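Local structure of iodotyrosine deiodinase (Thermotoga neapolitana DSM 4359, 6PZ0) at residues M41-W46 and K108-S113; R66-F71 and V136-P141; P141-V146 and E159-V164. The protein catalyses the FMN-dependent reductive removal of halogen from halotyrosines such as 3-iodo- and 3,5-diiodo-L-tyrosine, using NADPH as reductant. All coordinates share one frame; numbering follows the deposited sequence.

Contact 1: residues M41-W46 and K108-S113. With FMN (flavin mononucleotide), chain I; TYR (tyrosine), chain J.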
loop_
_atom_site.group_PDB
_atom_site.type_symbol
_atom_site.label_atom_id
_atom_site.label_comp_id
_atom_site.label_asym_id
_atom_site.label_seq_id
_atom_site.Cartn_x
_atom_site.Cartn_y
_atom_site.Cartn_z
ATOM N N MET A 41 3.915 -8.808 10.906
ATOM C CA MET A 41 4.741 -9.906 11.414
ATOM C C MET A 41 5.856 -10.335 10.469
ATOM O O MET A 41 6.369 -11.450 10.541
ATOM C CB MET A 41 3.854 -11.087 11.769
ATOM C CG MET A 41 3.140 -10.814 13.092
ATOM S SD MET A 41 2.609 -12.284 13.975
ATOM C CE MET A 41 1.802 -11.534 15.381
ATOM N N ASN A 42 6.294 -9.389 9.652
ATOM C CA ASN A 42 7.249 -9.635 8.587
ATOM C C ASN A 42 6.919 -10.867 7.779
ATOM O O ASN A 42 7.813 -11.598 7.350
ATOM C CB ASN A 42 8.682 -9.778 9.141
ATOM C CG ASN A 42 9.718 -9.667 8.048
ATOM O OD1 ASN A 42 9.521 -8.945 7.058
ATOM N ND2 ASN A 42 10.816 -10.386 8.193
ATOM N N ALA A 43 5.633 -11.123 7.596
ATOM C CA ALA A 43 5.210 -12.326 6.889
ATOM C C ALA A 43 5.554 -12.289 5.406
ATOM O O ALA A 43 5.624 -13.334 4.754
ATOM C CB ALA A 43 3.729 -12.537 7.080
ATOM N N GLN A 44 5.757 -11.092 4.868
ATOM C CA GLN A 44 6.001 -10.920 3.440
ATOM C C GLN A 44 4.891 -11.625 2.663
ATOM O O GLN A 44 5.148 -12.562 1.896
ATOM C CB GLN A 44 7.364 -11.449 3.032
ATOM C CG GLN A 44 8.506 -10.743 3.733
ATOM C CD GLN A 44 9.746 -11.636 3.871
ATOM O OE1 GLN A 44 10.443 -11.893 2.903
ATOM N NE2 GLN A 44 10.028 -12.070 5.086
ATOM N N PRO A 45 3.640 -11.184 2.877
ATOM C CA PRO A 45 2.477 -11.957 2.446
ATOM C C PRO A 45 2.128 -11.795 0.968
ATOM O O PRO A 45 1.075 -12.237 0.562
ATOM C CB PRO A 45 1.347 -11.384 3.312
ATOM C CG PRO A 45 1.743 -9.935 3.466
ATOM C CD PRO A 45 3.240 -10.023 3.691
ATOM N N TRP A 46 3.016 -11.214 0.189
ATOM C CA TRP A 46 2.799 -11.035 -1.246
ATOM C C TRP A 46 3.273 -12.253 -1.988
ATOM O O TRP A 46 4.283 -12.859 -1.607
ATOM C CB TRP A 46 3.553 -9.823 -1.789
ATOM C CG TRP A 46 4.858 -9.586 -1.117
ATOM C CD1 TRP A 46 6.071 -10.160 -1.423
ATOM C CD2 TRP A 46 5.091 -8.705 -0.020
ATOM N NE1 TRP A 46 7.043 -9.672 -0.574
ATOM C CE2 TRP A 46 6.464 -8.790 0.302
ATOM C CE3 TRP A 46 4.271 -7.871 0.739
ATOM C CZ2 TRP A 46 7.040 -8.033 1.317
ATOM C CZ3 TRP A 46 4.851 -7.125 1.774
ATOM C CH2 TRP A 46 6.219 -7.226 2.049
ATOM N N LYS A 108 -3.737 -15.042 2.725
ATOM C CA LYS A 108 -4.886 -14.724 3.571
ATOM C C LYS A 108 -4.624 -14.875 5.061
ATOM O O LYS A 108 -5.170 -14.140 5.872
ATOM C CB LYS A 108 -6.064 -15.612 3.194
ATOM C CG LYS A 108 -6.562 -15.394 1.775
ATOM C CD LYS A 108 -7.583 -16.442 1.403
ATOM C CE LYS A 108 -8.080 -16.280 -0.018
ATOM N NZ LYS A 108 -8.890 -17.461 -0.465
ATOM N N SER A 109 -3.793 -15.841 5.411
ATOM C CA SER A 109 -3.613 -16.196 6.809
ATOM C C SER A 109 -2.686 -15.223 7.520
ATOM O O SER A 109 -2.665 -15.183 8.748
ATOM C CB SER A 109 -3.075 -17.616 6.910
ATOM O OG SER A 109 -1.818 -17.692 6.277
ATOM N N ALA A 110 -1.921 -14.440 6.761
ATOM C CA ALA A 110 -0.965 -13.520 7.374
ATOM C C ALA A 110 -1.678 -12.337 8.003
ATOM O O ALA A 110 -2.688 -11.869 7.483
ATOM C CB ALA A 110 0.062 -13.020 6.369
ATOM N N PRO A 111 -1.134 -11.819 9.117
ATOM C CA PRO A 111 -1.744 -10.647 9.754
ATOM C C PRO A 111 -1.604 -9.396 8.906
ATOM O O PRO A 111 -0.493 -9.117 8.447
ATOM C CB PRO A 111 -0.946 -10.484 11.055
ATOM C CG PRO A 111 -0.014 -11.623 11.126
ATOM C CD PRO A 111 0.106 -12.236 9.787
ATOM N N TYR A 112 -2.682 -8.628 8.774
ATOM C CA TYR A 112 -2.694 -7.446 7.945
ATOM C C TYR A 112 -2.114 -7.767 6.580
ATOM O O TYR A 112 -1.376 -6.979 6.004
ATOM C CB TYR A 112 -1.912 -6.334 8.614
ATOM C CG TYR A 112 -2.174 -6.231 10.093
ATOM C CD1 TYR A 112 -3.255 -5.523 10.571
ATOM C CD2 TYR A 112 -1.327 -6.849 11.006
ATOM C CE1 TYR A 112 -3.502 -5.429 11.931
ATOM C CE2 TYR A 112 -1.555 -6.762 12.369
ATOM C CZ TYR A 112 -2.645 -6.052 12.826
ATOM O OH TYR A 112 -2.861 -5.968 14.185
ATOM N N SER A 113 -2.465 -8.939 6.061
ATOM C CA SER A 113 -2.005 -9.367 4.754
ATOM C C SER A 113 -2.381 -8.400 3.617
ATOM O O SER A 113 -1.527 -8.074 2.797
ATOM C CB SER A 113 -2.555 -10.766 4.465
ATOM O OG SER A 113 -3.947 -10.788 4.636
HETATM N N1 FMN I . 4.854 -3.234 14.187
HETATM C C2 FMN I . 4.520 -3.187 15.507
HETATM O O2 FMN I . 5.418 -3.093 16.333
HETATM N N3 FMN I . 3.217 -3.251 15.913
HETATM C C4 FMN I . 2.217 -3.337 14.966
HETATM O O4 FMN I . 1.044 -3.357 15.321
HETATM C C4A FMN I . 2.548 -3.363 13.619
HETATM N N5 FMN I . 1.573 -3.453 12.661
HETATM C C5A FMN I . 1.936 -3.474 11.336
HETATM C C6 FMN I . 0.952 -3.524 10.377
HETATM C C7 FMN I . 1.294 -3.523 9.031
HETATM C C7M FMN I . 0.173 -3.576 8.033
HETATM C C8 FMN I . 2.619 -3.466 8.640
HETATM C C8M FMN I . 3.014 -3.458 7.204
HETATM C C9 FMN I . 3.610 -3.434 9.610
HETATM C C9A FMN I . 3.261 -3.417 10.948
HETATM N N10 FMN I . 4.242 -3.378 11.920
HETATM C C10 FMN I . 3.872 -3.314 13.236
HETATM C "C1'" FMN I . 5.699 -3.329 11.532
HETATM C "C2'" FMN I . 6.171 -4.786 11.217
HETATM O "O2'" FMN I . 6.339 -5.615 12.360
HETATM C "C3'" FMN I . 7.474 -4.719 10.420
HETATM O "O3'" FMN I . 7.128 -4.075 9.229
HETATM C "C4'" FMN I . 8.135 -6.064 10.137
HETATM O "O4'" FMN I . 8.604 -6.594 11.345
HETATM C "C5'" FMN I . 9.337 -5.963 9.217
HETATM O "O5'" FMN I . 10.227 -5.022 9.791
HETATM P P FMN I . 11.587 -4.646 9.048
HETATM O O1P FMN I . 12.253 -5.969 8.681
HETATM O O2P FMN I . 12.420 -3.732 9.950
HETATM O O3P FMN I . 11.291 -3.845 7.827
HETATM N N TYR J . -0.058 -4.801 17.519
HETATM C CA TYR J . 0.785 -5.688 18.335
HETATM C C TYR J . 2.064 -5.027 18.810
HETATM O O TYR J . 2.831 -5.616 19.601
HETATM C CB TYR J . 1.114 -6.962 17.566
HETATM C CG TYR J . 1.908 -6.835 16.281
HETATM C CD1 TYR J . 3.269 -6.528 16.292
HETATM C CD2 TYR J . 1.300 -7.072 15.050
HETATM C CE1 TYR J . 4.005 -6.465 15.113
HETATM C CE2 TYR J . 2.014 -6.999 13.863
HETATM C CZ TYR J . 3.369 -6.698 13.895
HETATM O OH TYR J . 4.072 -6.653 12.711
HETATM O OXT TYR J . 2.341 -3.883 18.431
#

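Contact 2: residues R66-F71 and V136-P141. With FMN (flavin mononucleotide), chain C; TYR (tyrosine), chain D.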
loop_
_atom_site.group_PDB
_atom_site.type_symbol
_atom_site.label_atom_id
_atom_site.label_comp_id
_atom_site.label_asym_id
_atom_site.label_seq_id
_atom_site.Cartn_x
_atom_site.Cartn_y
_atom_site.Cartn_z
ATOM N N ARG A 66 -16.131 -9.418 -19.267
ATOM C CA ARG A 66 -17.502 -9.848 -19.028
ATOM C C ARG A 66 -17.968 -9.275 -17.699
ATOM O O ARG A 66 -19.057 -8.713 -17.587
ATOM C CB ARG A 66 -17.615 -11.372 -19.019
ATOM C CG ARG A 66 -18.909 -11.892 -18.417
ATOM C CD ARG A 66 -20.067 -11.477 -19.254
ATOM N NE ARG A 66 -20.746 -10.283 -18.754
ATOM C CZ ARG A 66 -21.783 -9.717 -19.367
ATOM N NH1 ARG A 66 -22.246 -10.241 -20.494
ATOM N NH2 ARG A 66 -22.356 -8.631 -18.862
ATOM N N SER A 67 -17.115 -9.429 -16.697
ATOM C CA SER A 67 -17.395 -8.943 -15.352
ATOM C C SER A 67 -17.619 -7.430 -15.384
ATOM O O SER A 67 -18.554 -6.940 -14.763
ATOM C CB SER A 67 -16.238 -9.306 -14.404
ATOM O OG SER A 67 -16.529 -8.975 -13.054
ATOM N N GLU A 68 -16.757 -6.720 -16.122
ATOM C CA GLU A 68 -16.834 -5.276 -16.253
ATOM C C GLU A 68 -18.109 -4.868 -16.966
ATOM O O GLU A 68 -18.766 -3.910 -16.591
ATOM C CB GLU A 68 -15.637 -4.730 -17.022
ATOM C CG GLU A 68 -14.302 -4.847 -16.288
ATOM C CD GLU A 68 -14.181 -3.962 -15.074
ATOM O OE1 GLU A 68 -15.190 -3.346 -14.633
ATOM O OE2 GLU A 68 -13.037 -3.904 -14.556
ATOM N N LYS A 69 -18.465 -5.608 -18.004
ATOM C CA LYS A 69 -19.643 -5.231 -18.782
ATOM C C LYS A 69 -20.888 -5.210 -17.906
ATOM O O LYS A 69 -21.720 -4.292 -18.000
ATOM C CB LYS A 69 -19.823 -6.191 -19.933
ATOM C CG LYS A 69 -20.824 -5.722 -20.965
ATOM C CD LYS A 69 -20.785 -6.681 -22.125
ATOM C CE LYS A 69 -21.574 -6.165 -23.282
ATOM N NZ LYS A 69 -23.049 -6.128 -22.989
ATOM N N THR A 70 -21.023 -6.224 -17.070
ATOM C CA THR A 70 -22.125 -6.293 -16.117
ATOM C C THR A 70 -22.026 -5.163 -15.087
ATOM O O THR A 70 -23.016 -4.541 -14.726
ATOM C CB THR A 70 -22.148 -7.653 -15.407
ATOM O OG1 THR A 70 -22.417 -8.676 -16.375
ATOM C CG2 THR A 70 -23.202 -7.684 -14.338
ATOM N N PHE A 71 -20.818 -4.897 -14.613
ATOM C CA PHE A 71 -20.625 -3.836 -13.649
ATOM C C PHE A 71 -21.034 -2.496 -14.271
ATOM O O PHE A 71 -21.661 -1.659 -13.608
ATOM C CB PHE A 71 -19.160 -3.834 -13.182
ATOM C CG PHE A 71 -18.684 -2.526 -12.637
ATOM C CD1 PHE A 71 -18.730 -2.272 -11.280
ATOM C CD2 PHE A 71 -18.161 -1.561 -13.481
ATOM C CE1 PHE A 71 -18.271 -1.066 -10.773
ATOM C CE2 PHE A 71 -17.708 -0.355 -12.982
ATOM C CZ PHE A 71 -17.765 -0.110 -11.630
ATOM N N VAL A 136 -0.964 -0.291 -14.373
ATOM C CA VAL A 136 -2.232 0.200 -13.843
ATOM C C VAL A 136 -2.716 -0.854 -12.855
ATOM O O VAL A 136 -2.669 -2.036 -13.155
ATOM C CB VAL A 136 -3.316 0.478 -14.937
ATOM C CG1 VAL A 136 -3.494 -0.691 -15.864
ATOM C CG2 VAL A 136 -4.632 0.818 -14.275
ATOM N N PRO A 137 -3.121 -0.436 -11.646
ATOM C CA PRO A 137 -3.677 -1.417 -10.719
ATOM C C PRO A 137 -5.056 -1.778 -11.178
ATOM O O PRO A 137 -6.001 -1.035 -10.955
ATOM C CB PRO A 137 -3.709 -0.683 -9.389
ATOM C CG PRO A 137 -2.801 0.488 -9.555
ATOM C CD PRO A 137 -2.892 0.856 -10.988
ATOM N N TYR A 138 -5.158 -2.877 -11.892
ATOM C CA TYR A 138 -6.432 -3.231 -12.481
ATOM C C TYR A 138 -7.185 -4.160 -11.544
ATOM O O TYR A 138 -6.687 -5.208 -11.158
ATOM C CB TYR A 138 -6.251 -3.860 -13.858
ATOM C CG TYR A 138 -7.584 -4.303 -14.352
ATOM C CD1 TYR A 138 -8.601 -3.378 -14.578
ATOM C CD2 TYR A 138 -7.856 -5.639 -14.544
ATOM C CE1 TYR A 138 -9.849 -3.797 -14.997
ATOM C CE2 TYR A 138 -9.089 -6.063 -14.948
ATOM C CZ TYR A 138 -10.087 -5.134 -15.180
ATOM O OH TYR A 138 -11.328 -5.547 -15.568
ATOM N N THR A 139 -8.407 -3.759 -11.202
ATOM C CA THR A 139 -9.216 -4.483 -10.246
ATOM C C THR A 139 -10.595 -4.726 -10.844
ATOM O O THR A 139 -11.457 -3.874 -10.746
ATOM C CB THR A 139 -9.353 -3.699 -8.925
ATOM O OG1 THR A 139 -9.917 -2.416 -9.192
ATOM C CG2 THR A 139 -7.985 -3.490 -8.271
ATOM N N PRO A 140 -10.805 -5.887 -11.476
ATOM C CA PRO A 140 -12.139 -6.198 -12.015
ATOM C C PRO A 140 -13.142 -6.433 -10.895
ATOM O O PRO A 140 -12.742 -6.652 -9.762
ATOM C CB PRO A 140 -11.908 -7.473 -12.810
ATOM C CG PRO A 140 -10.752 -8.132 -12.100
ATOM C CD PRO A 140 -9.879 -7.014 -11.609
ATOM N N PRO A 141 -14.440 -6.394 -11.209
ATOM C CA PRO A 141 -15.483 -6.530 -10.189
ATOM C C PRO A 141 -15.414 -7.840 -9.437
ATOM O O PRO A 141 -15.739 -7.882 -8.248
ATOM C CB PRO A 141 -16.783 -6.459 -10.994
ATOM C CG PRO A 141 -16.440 -5.761 -12.248
ATOM C CD PRO A 141 -14.996 -6.092 -12.539
HETATM N N1 FMN C . -7.721 1.856 -13.325
HETATM C C2 FMN C . -8.499 1.208 -14.217
HETATM O O2 FMN C . -8.492 1.556 -15.382
HETATM N N3 FMN C . -9.278 0.173 -13.802
HETATM C C4 FMN C . -9.289 -0.253 -12.504
HETATM O O4 FMN C . -10.012 -1.202 -12.185
HETATM C C4A FMN C . -8.492 0.416 -11.576
HETATM N N5 FMN C . -8.483 0.022 -10.254
HETATM C C5A FMN C . -7.659 0.668 -9.355
HETATM C C6 FMN C . -7.655 0.241 -8.035
HETATM C C7 FMN C . -6.840 0.873 -7.101
HETATM C C7M FMN C . -6.844 0.378 -5.684
HETATM C C8 FMN C . -6.041 1.932 -7.520
HETATM C C8M FMN C . -5.137 2.586 -6.513
HETATM C C9 FMN C . -6.043 2.372 -8.841
HETATM C C9A FMN C . -6.868 1.740 -9.775
HETATM N N10 FMN C . -6.909 2.165 -11.117
HETATM C C10 FMN C . -7.704 1.465 -12.008
HETATM C "C1'" FMN C . -6.067 3.300 -11.602
HETATM C "C2'" FMN C . -6.701 4.650 -11.190
HETATM O "O2'" FMN C . -7.788 4.984 -12.039
HETATM C "C3'" FMN C . -5.649 5.757 -11.196
HETATM O "O3'" FMN C . -4.721 5.457 -10.187
HETATM C "C4'" FMN C . -6.230 7.164 -10.959
HETATM O "O4'" FMN C . -7.068 7.493 -12.042
HETATM C "C5'" FMN C . -5.121 8.181 -10.889
HETATM O "O5'" FMN C . -4.349 8.085 -12.062
HETATM P P FMN C . -3.123 9.053 -12.273
HETATM O O1P FMN C . -2.588 8.809 -13.689
HETATM O O2P FMN C . -2.046 8.725 -11.269
HETATM O O3P FMN C . -3.562 10.491 -12.060
HETATM N N TYR D . -12.628 -1.635 -12.914
HETATM C CA TYR D . -13.400 -0.770 -13.816
HETATM C C TYR D . -12.607 -0.430 -15.071
HETATM O O TYR D . -13.130 0.212 -15.993
HETATM C CB TYR D . -13.833 0.505 -13.092
HETATM C CG TYR D . -12.730 1.348 -12.491
HETATM C CD1 TYR D . -11.924 2.149 -13.283
HETATM C CD2 TYR D . -12.527 1.374 -11.118
HETATM C CE1 TYR D . -10.921 2.936 -12.727
HETATM C CE2 TYR D . -11.537 2.181 -10.553
HETATM C CZ TYR D . -10.740 2.937 -11.365
HETATM O OH TYR D . -9.753 3.712 -10.800
HETATM O OXT TYR D . -11.423 -0.795 -15.168
#

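Contact 3: residues P141-V146 and E159-V164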
loop_
_atom_site.group_PDB
_atom_site.type_symbol
_atom_site.label_atom_id
_atom_site.label_comp_id
_atom_site.label_asym_id
_atom_site.label_seq_id
_atom_site.Cartn_x
_atom_site.Cartn_y
_atom_site.Cartn_z
ATOM N N PRO A 141 -14.440 -6.394 -11.209
ATOM C CA PRO A 141 -15.483 -6.530 -10.189
ATOM C C PRO A 141 -15.414 -7.840 -9.437
ATOM O O PRO A 141 -15.739 -7.882 -8.248
ATOM C CB PRO A 141 -16.783 -6.459 -10.994
ATOM C CG PRO A 141 -16.440 -5.761 -12.248
ATOM C CD PRO A 141 -14.996 -6.092 -12.539
ATOM N N ASP A 142 -15.022 -8.896 -10.144
ATOM C CA ASP A 142 -14.970 -10.231 -9.585
ATOM C C ASP A 142 -13.610 -10.819 -9.918
ATOM O O ASP A 142 -13.168 -10.771 -11.059
ATOM C CB ASP A 142 -16.099 -11.109 -10.140
ATOM C CG ASP A 142 -16.147 -12.491 -9.498
ATOM O OD1 ASP A 142 -15.684 -12.652 -8.341
ATOM O OD2 ASP A 142 -16.662 -13.421 -10.157
ATOM N N PHE A 143 -12.943 -11.340 -8.902
ATOM C CA PHE A 143 -11.613 -11.920 -9.073
ATOM C C PHE A 143 -11.659 -13.436 -9.105
ATOM O O PHE A 143 -10.675 -14.075 -9.483
ATOM C CB PHE A 143 -10.693 -11.487 -7.948
ATOM C CG PHE A 143 -9.884 -10.258 -8.240
ATOM C CD1 PHE A 143 -9.048 -10.197 -9.339
ATOM C CD2 PHE A 143 -9.912 -9.195 -7.369
ATOM C CE1 PHE A 143 -8.267 -9.077 -9.572
ATOM C CE2 PHE A 143 -9.137 -8.069 -7.596
ATOM C CZ PHE A 143 -8.314 -8.016 -8.692
ATOM N N ARG A 144 -12.788 -14.012 -8.702
ATOM C CA ARG A 144 -12.865 -15.461 -8.480
ATOM C C ARG A 144 -12.580 -16.246 -9.739
ATOM O O ARG A 144 -11.920 -17.287 -9.708
ATOM C CB ARG A 144 -14.243 -15.856 -7.938
ATOM C CG ARG A 144 -14.566 -15.220 -6.589
ATOM C CD ARG A 144 -15.864 -15.756 -5.993
ATOM N NE ARG A 144 -17.050 -15.436 -6.794
ATOM C CZ ARG A 144 -17.845 -14.381 -6.601
ATOM N NH1 ARG A 144 -17.594 -13.505 -5.633
ATOM N NH2 ARG A 144 -18.899 -14.199 -7.388
ATOM N N GLU A 145 -13.067 -15.744 -10.862
ATOM C CA GLU A 145 -12.924 -16.483 -12.086
ATOM C C GLU A 145 -11.506 -16.356 -12.630
ATOM O O GLU A 145 -10.950 -17.309 -13.176
ATOM C CB GLU A 145 -13.966 -16.014 -13.091
ATOM C CG GLU A 145 -14.257 -17.021 -14.165
ATOM C CD GLU A 145 -14.211 -18.486 -13.692
ATOM O OE1 GLU A 145 -15.170 -18.952 -13.028
ATOM O OE2 GLU A 145 -13.193 -19.163 -13.981
ATOM N N VAL A 146 -10.875 -15.214 -12.397
ATOM C CA VAL A 146 -9.481 -15.052 -12.772
ATOM C C VAL A 146 -8.622 -15.959 -11.896
ATOM O O VAL A 146 -7.717 -16.604 -12.387
ATOM C CB VAL A 146 -9.011 -13.599 -12.654
ATOM C CG1 VAL A 146 -7.547 -13.495 -12.934
ATOM C CG2 VAL A 146 -9.771 -12.717 -13.650
ATOM N N GLU A 159 -5.151 -9.902 -5.382
ATOM C CA GLU A 159 -5.401 -8.506 -5.026
ATOM C C GLU A 159 -5.548 -7.578 -6.209
ATOM O O GLU A 159 -6.380 -6.654 -6.215
ATOM C CB GLU A 159 -4.266 -7.996 -4.166
ATOM C CG GLU A 159 -4.234 -8.676 -2.812
ATOM C CD GLU A 159 -5.388 -8.256 -1.929
ATOM O OE1 GLU A 159 -6.083 -7.256 -2.231
ATOM O OE2 GLU A 159 -5.616 -8.938 -0.919
ATOM N N VAL A 160 -4.685 -7.762 -7.188
ATOM C CA VAL A 160 -4.639 -6.825 -8.286
ATOM C C VAL A 160 -3.980 -7.461 -9.484
ATOM O O VAL A 160 -3.110 -8.303 -9.342
ATOM C CB VAL A 160 -3.888 -5.521 -7.880
ATOM C CG1 VAL A 160 -2.478 -5.790 -7.510
ATOM C CG2 VAL A 160 -3.930 -4.471 -8.978
ATOM N N ILE A 161 -4.425 -7.049 -10.659
ATOM C CA ILE A 161 -3.762 -7.343 -11.919
ATOM C C ILE A 161 -3.009 -6.107 -12.367
ATOM O O ILE A 161 -3.617 -5.061 -12.564
ATOM C CB ILE A 161 -4.790 -7.759 -12.996
ATOM C CG1 ILE A 161 -5.488 -9.038 -12.546
ATOM C CG2 ILE A 161 -4.106 -7.952 -14.369
ATOM C CD1 ILE A 161 -6.727 -9.326 -13.333
ATOM N N LEU A 162 -1.686 -6.219 -12.476
ATOM C CA LEU A 162 -0.839 -5.136 -12.935
ATOM C C LEU A 162 -0.309 -5.451 -14.311
ATOM O O LEU A 162 0.682 -6.144 -14.438
ATOM C CB LEU A 162 0.336 -4.912 -11.975
ATOM C CG LEU A 162 -0.024 -4.449 -10.572
ATOM C CD1 LEU A 162 1.194 -4.539 -9.673
ATOM C CD2 LEU A 162 -0.493 -3.025 -10.638
ATOM N N PRO A 163 -0.990 -4.974 -15.361
ATOM C CA PRO A 163 -0.390 -5.071 -16.687
ATOM C C PRO A 163 0.898 -4.265 -16.657
ATOM O O PRO A 163 0.880 -3.177 -16.102
ATOM C CB PRO A 163 -1.437 -4.432 -17.621
ATOM C CG PRO A 163 -2.709 -4.347 -16.775
ATOM C CD PRO A 163 -2.238 -4.191 -15.371
ATOM N N VAL A 164 1.975 -4.791 -17.209
ATOM C CA VAL A 164 3.266 -4.133 -17.179
ATOM C C VAL A 164 3.868 -4.186 -18.562
ATOM O O VAL A 164 3.866 -5.226 -19.215
ATOM C CB VAL A 164 4.213 -4.802 -16.176
ATOM C CG1 VAL A 164 5.581 -4.174 -16.243
ATOM C CG2 VAL A 164 3.657 -4.665 -14.780
#

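Contact 1: residues M41-W46 and K108-S113
Pro-45, which packs on Ala-110 across the contact, also sets its CD over the rim of one indole face of Trp-46, where Gln-44 CA joins it. The second flat group, the ring of Tyr-112, has C6 of the flavin over one face, while CE2 of the bound tyrosine meets it obliquely. Between the segments the touching is mostly apolar. The Ala-110 methyl lies against two partners at once, with its CB 3.7 Å from Pro-45 CB and 3.8 Å from Ala-43 CB. Pro-45 CG rests further along, 3.8 Å from Ser-113 O. Met-41 turns CG to the side of its own backbone N (chi1 -76°) and runs extended from there, crossing Pro-111 at about a right angle; Met-41 CG stands 3.8 Å from Pro-111 CG. Met-41, an experimentally established binding residue for L-tyrosine and 3-iodo-L-tyrosine, donates from its N a fairly straight bond (163°) to the bound tyrosine's OH, 2.8 Å away, in an active site shared across the dimer; Arg-176, Arg-15 and Thr-13 of the second subunit bond the flavin. Asn-42 ND2 and Gln-44 OE1 bond to Pro-175 and Asn-177 of that subunit. The two loops lie side by side at one end of the sheet: residues 41-46 lead into strand 46-51, and residues 108-113 join strand 100-107 to helix 113-130, with Tyr-112 at the N-cap.

Contact 2: residues R66-F71 and V136-P141
Glu-68 bends at its second torsion (chi2 -68°), which swings the carboxylate from helix 54-74 toward Tyr-138; Tyr-138 sends its ring out on the side opposite its N (chi1 175°) and comes from the opposite direction. Their meeting is a short hydrogen bond, Tyr-138 OH to Glu-68 OE2 at 2.6 Å, made on the anti lone pair with the carboxylate and ring planes 47° apart. OE2 is gripped twice, since the amino N of the bound tyrosine also donates to Glu-68 OE2 from 2.8 Å, as befits an experimentally established binding residue for L-tyrosine and 3-iodo-L-tyrosine. Pro-141 lies alongside, crossing Glu-68 and Phe-71 at about right angles: its CD is 3.4 Å from Glu-68 CD, its CG 3.5 Å from Phe-71 CB. An alanine in place of Glu-68 would probably leave the Tyr-138 hydroxyl and the ligand's amino group without their shared acceptor, and open a gap beside Pro-141. Further on, Thr-139 N donates to flavin O4 at 3.2 Å. Tyr-138 lines the site directly, its ring edge against the ligand's carboxylate, while its hydroxyl probably steadies the oxygen that accepts from the ligand's amino group.

Contact 3: residues P141-V146 and E159-V164
Phe-143 carries this contact, reaching from the turn before helix 144-149 to the backbone of strand 156-165 and the side chain of Ile-161. Its first torsion lies off the staggered values (chi1 -93°), with the far end of the ring at the strand. Two ring carbons share one carbonyl: Phe-143 CE2 lies 3.4 Å from Glu-159 O, with CZ as near, an oblique approach. Phe-143 CZ also lies 3.9 Å from Val-160 CA, again obliquely. On the other flank Ile-161 comes in at the ring edge, close to the ring plane, with Ile-161 CG1 4.1 Å from Phe-143 CE1. The isoleucine owes this to CG1 sitting beside its own backbone N (chi1 -62°), with CD1 carried on in an extended arm (chi2 165°); the two side chains slide past each other in opposite directions. That arm also reaches the first turn of the helix, where Val-146 CG1 lies 4.3 Å from Ile-161 CD1. The turn ahead of the helix is held by Asp-142, whose OD1 accepts from Arg-144 N at 3.2 Å in a capping bond met from above the carboxylate plane. The guanidinium of Arg-144 folds back so that the same oxygen sits over its face, with Arg-144 NH1 3.4 Å from Asp-142 OD1, a pairing by charge alone. The CB of Glu-159 leaves the backbone away from residues 141-146, and its carboxylate is taken up by Arg-114, Ser-106 and Trp-118. Glu-159 and Val-160 both face Val-104 on strand 100-107, a classic beta bulge; the Phe-143 ring packs beside it, joining the turn before helix 144-149 to strand 156-165 of the nitroreductase-family fold.

In the fold
Contacts 2 and 3 are neighbours, their centres 8 Å apart; they share Pro-141, and Tyr-138 N probably bonds to Ile-161 O, tying loop 136-141 to strand 156-165. Contact 1 lies farther off, its centre 26 Å from that of contact 2 and 19 Å from that of contact 3. Along the chain the segments of contacts 1 and 2 alternate, whereas contact 3 follows both. The antiparallel sheet connects all three: contact 1 joins loops at strands 46-51 and 100-107, the loop of contact 2 leaves edge strand 134-135, contact 3 uses strand 156-165. Contacts 1 and 2 face different flavins, so each active site of the homodimer combines contact 2 of one subunit with contact 1 of the other.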